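PDB 5I4C: transcriptional regulatory protein RcsB from Escherichia coli, which acts as the DNA-binding response regulator of the Rcs signalling system, controlling genes for capsule synthesis, biofilm formation and cell division. Local coordinates for residues 5-10 against 51-56. Numbering follows the deposited sequence.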
loop_
_atom_site.group_PDB
_atom_site.type_symbol
_atom_site.label_atom_id
_atom_site.label_comp_id
_atom_site.label_asym_id
_atom_site.label_seq_id
_atom_site.Cartn_x
_atom_site.Cartn_y
_atom_site.Cartn_z
ATOM N N ASN A 5 3.774 22.081 -2.301
ATOM C CA ASN A 5 4.701 21.205 -1.610
ATOM C C ASN A 5 3.912 20.447 -0.602
ATOM O O ASN A 5 3.150 21.072 0.198
ATOM C CB ASN A 5 5.776 21.976 -0.909
ATOM C CG ASN A 5 6.729 22.623 -1.867
ATOM O OD1 ASN A 5 6.904 22.166 -3.007
ATOM N ND2 ASN A 5 7.337 23.709 -1.425
ATOM N N VAL A 6 4.062 19.129 -0.639
ATOM C CA VAL A 6 3.288 18.224 0.237
ATOM C C VAL A 6 4.207 17.320 1.022
ATOM O O VAL A 6 5.293 16.964 0.578
ATOM C CB VAL A 6 2.170 17.440 -0.551
ATOM C CG1 VAL A 6 1.378 18.343 -1.534
ATOM C CG2 VAL A 6 2.725 16.269 -1.332
ATOM N N ILE A 7 3.780 16.963 2.240
ATOM C CA ILE A 7 4.444 15.943 3.062
ATOM C C ILE A 7 3.477 14.785 3.118
ATOM O O ILE A 7 2.256 15.014 3.203
ATOM C CB ILE A 7 4.686 16.483 4.491
ATOM C CG1 ILE A 7 5.687 17.618 4.457
ATOM C CG2 ILE A 7 5.117 15.396 5.421
ATOM C CD1 ILE A 7 5.945 18.185 5.817
ATOM N N ILE A 8 3.987 13.575 3.090
ATOM C CA ILE A 8 3.129 12.422 3.160
ATOM C C ILE A 8 3.536 11.616 4.376
ATOM O O ILE A 8 4.748 11.409 4.625
ATOM C CB ILE A 8 3.123 11.611 1.847
ATOM C CG1 ILE A 8 4.485 11.053 1.478
ATOM C CG2 ILE A 8 2.737 12.490 0.660
ATOM C CD1 ILE A 8 4.464 10.201 0.177
ATOM N N ALA A 9 2.550 11.174 5.151
ATOM C CA ALA A 9 2.854 10.481 6.381
ATOM C C ALA A 9 1.952 9.277 6.569
ATOM O O ALA A 9 0.714 9.377 6.488
ATOM C CB ALA A 9 2.751 11.428 7.564
ATOM N N ASP A 10 2.591 8.116 6.698
ATOM C CA ASP A 10 1.883 6.836 6.896
ATOM C C ASP A 10 2.876 5.841 7.410
ATOM O O ASP A 10 4.030 5.858 6.974
ATOM C CB ASP A 10 1.291 6.308 5.609
ATOM C CG ASP A 10 0.221 5.195 5.868
ATOM O OD1 ASP A 10 -0.948 5.489 6.034
ATOM O OD2 ASP A 10 0.524 4.029 5.915
ATOM N N HIS A 51 3.026 22.910 2.107
ATOM C CA HIS A 51 1.690 23.534 2.021
ATOM C C HIS A 51 0.558 22.656 2.564
ATOM O O HIS A 51 -0.426 23.124 3.132
ATOM C CB HIS A 51 1.421 23.966 0.572
ATOM C CG HIS A 51 2.453 24.893 0.049
ATOM N ND1 HIS A 51 2.970 24.791 -1.207
ATOM C CD2 HIS A 51 3.112 25.923 0.644
ATOM C CE1 HIS A 51 3.885 25.727 -1.389
ATOM N NE2 HIS A 51 4.014 26.413 -0.268
ATOM N N VAL A 52 0.712 21.353 2.403
ATOM C CA VAL A 52 -0.308 20.386 2.692
ATOM C C VAL A 52 0.379 19.201 3.363
ATOM O O VAL A 52 1.428 18.755 2.905
ATOM C CB VAL A 52 -0.974 19.848 1.384
ATOM C CG1 VAL A 52 -2.154 18.922 1.716
ATOM C CG2 VAL A 52 -1.531 20.994 0.630
ATOM N N LEU A 53 -0.217 18.759 4.423
ATOM C CA LEU A 53 0.121 17.480 5.023
ATOM C C LEU A 53 -0.922 16.431 4.664
ATOM O O LEU A 53 -2.108 16.641 4.942
ATOM C CB LEU A 53 0.190 17.622 6.514
ATOM C CG LEU A 53 0.387 16.276 7.224
ATOM C CD1 LEU A 53 1.662 15.508 6.927
ATOM C CD2 LEU A 53 0.187 16.494 8.665
ATOM N N ILE A 54 -0.462 15.318 4.089
ATOM C CA ILE A 54 -1.290 14.167 3.760
ATOM C C ILE A 54 -0.941 13.044 4.743
ATOM O O ILE A 54 0.148 12.478 4.675
ATOM C CB ILE A 54 -1.075 13.732 2.315
ATOM C CG1 ILE A 54 -1.306 14.913 1.387
ATOM C CG2 ILE A 54 -1.988 12.570 1.960
ATOM C CD1 ILE A 54 -0.810 14.694 -0.023
ATOM N N THR A 55 -1.857 12.731 5.624
ATOM C CA THR A 55 -1.496 11.934 6.751
ATOM C C THR A 55 -2.539 10.868 7.152
ATOM O O THR A 55 -3.755 11.095 7.143
ATOM C CB THR A 55 -1.147 12.808 8.002
ATOM O OG1 THR A 55 -0.574 11.974 9.036
ATOM C CG2 THR A 55 -2.433 13.482 8.630
ATOM N N ASP A 56 -2.034 9.692 7.482
ATOM C CA ASP A 56 -2.790 8.666 8.194
ATOM C C ASP A 56 -3.023 9.117 9.670
ATOM O O ASP A 56 -2.253 9.919 10.197
ATOM C CB ASP A 56 -1.986 7.381 8.211
ATOM C CG ASP A 56 -2.805 6.200 8.658
ATOM O OD1 ASP A 56 -3.787 5.828 7.990
ATOM O OD2 ASP A 56 -2.468 5.652 9.682
#
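His51 and Asn5 open the pairing of two neighbouring parallel strands, 4-9 and 52-56, in the central sheet of a CheY-like receiver domain. Asn5 N donates to His51 ND1 at 3.0 Å. The bond is nearly straight, but Asn5 N lies 39° out of the imidazole plane. Asn5 O is gripped twice, by His51 N and, more distantly, by Val52 N. Val52 lies beside Val6, CB against CG1, and its carbonyl accepts from Ile7 N. On the face that carries Ile7 and Ala9, Leu53 brings CD1 back toward strand 4-9. There CD1 meets Ile7 CG2 at 3.8 Å and also approaches Ala9 CB; Leu41 of helix 38-44 touches both Ile7 and Leu53. Ile54 N donates a hydrogen bond to Ile7 O, and Ile54 O accepts one from Ala9 N. Its CG1 is anti to the carbonyl carbon (chi1 -54°), and CD1 beyond it reaches Val6 CG2 at 4.1 Å. Thr55 packs OG1 on Ala9 CB at 3.7 Å while donating a hydrogen bond to Asp56 O. Asp56 N closes the pairing on Ala9 O. Asp56 is the predicted phosphorylation site, unmodified here. Its OD2 accepts from Ser58 N, and Asp10 OD2 from His12 N. The Asp10 and Asp56 carboxylates are turned 62° apart. Their OD1 atoms, 3.5 Å from each other, both form salt bridges with Lys109 NZ, which probably eases their repulsion. Asp10 OD1 also comes within 3.1 Å of Asp56 CB.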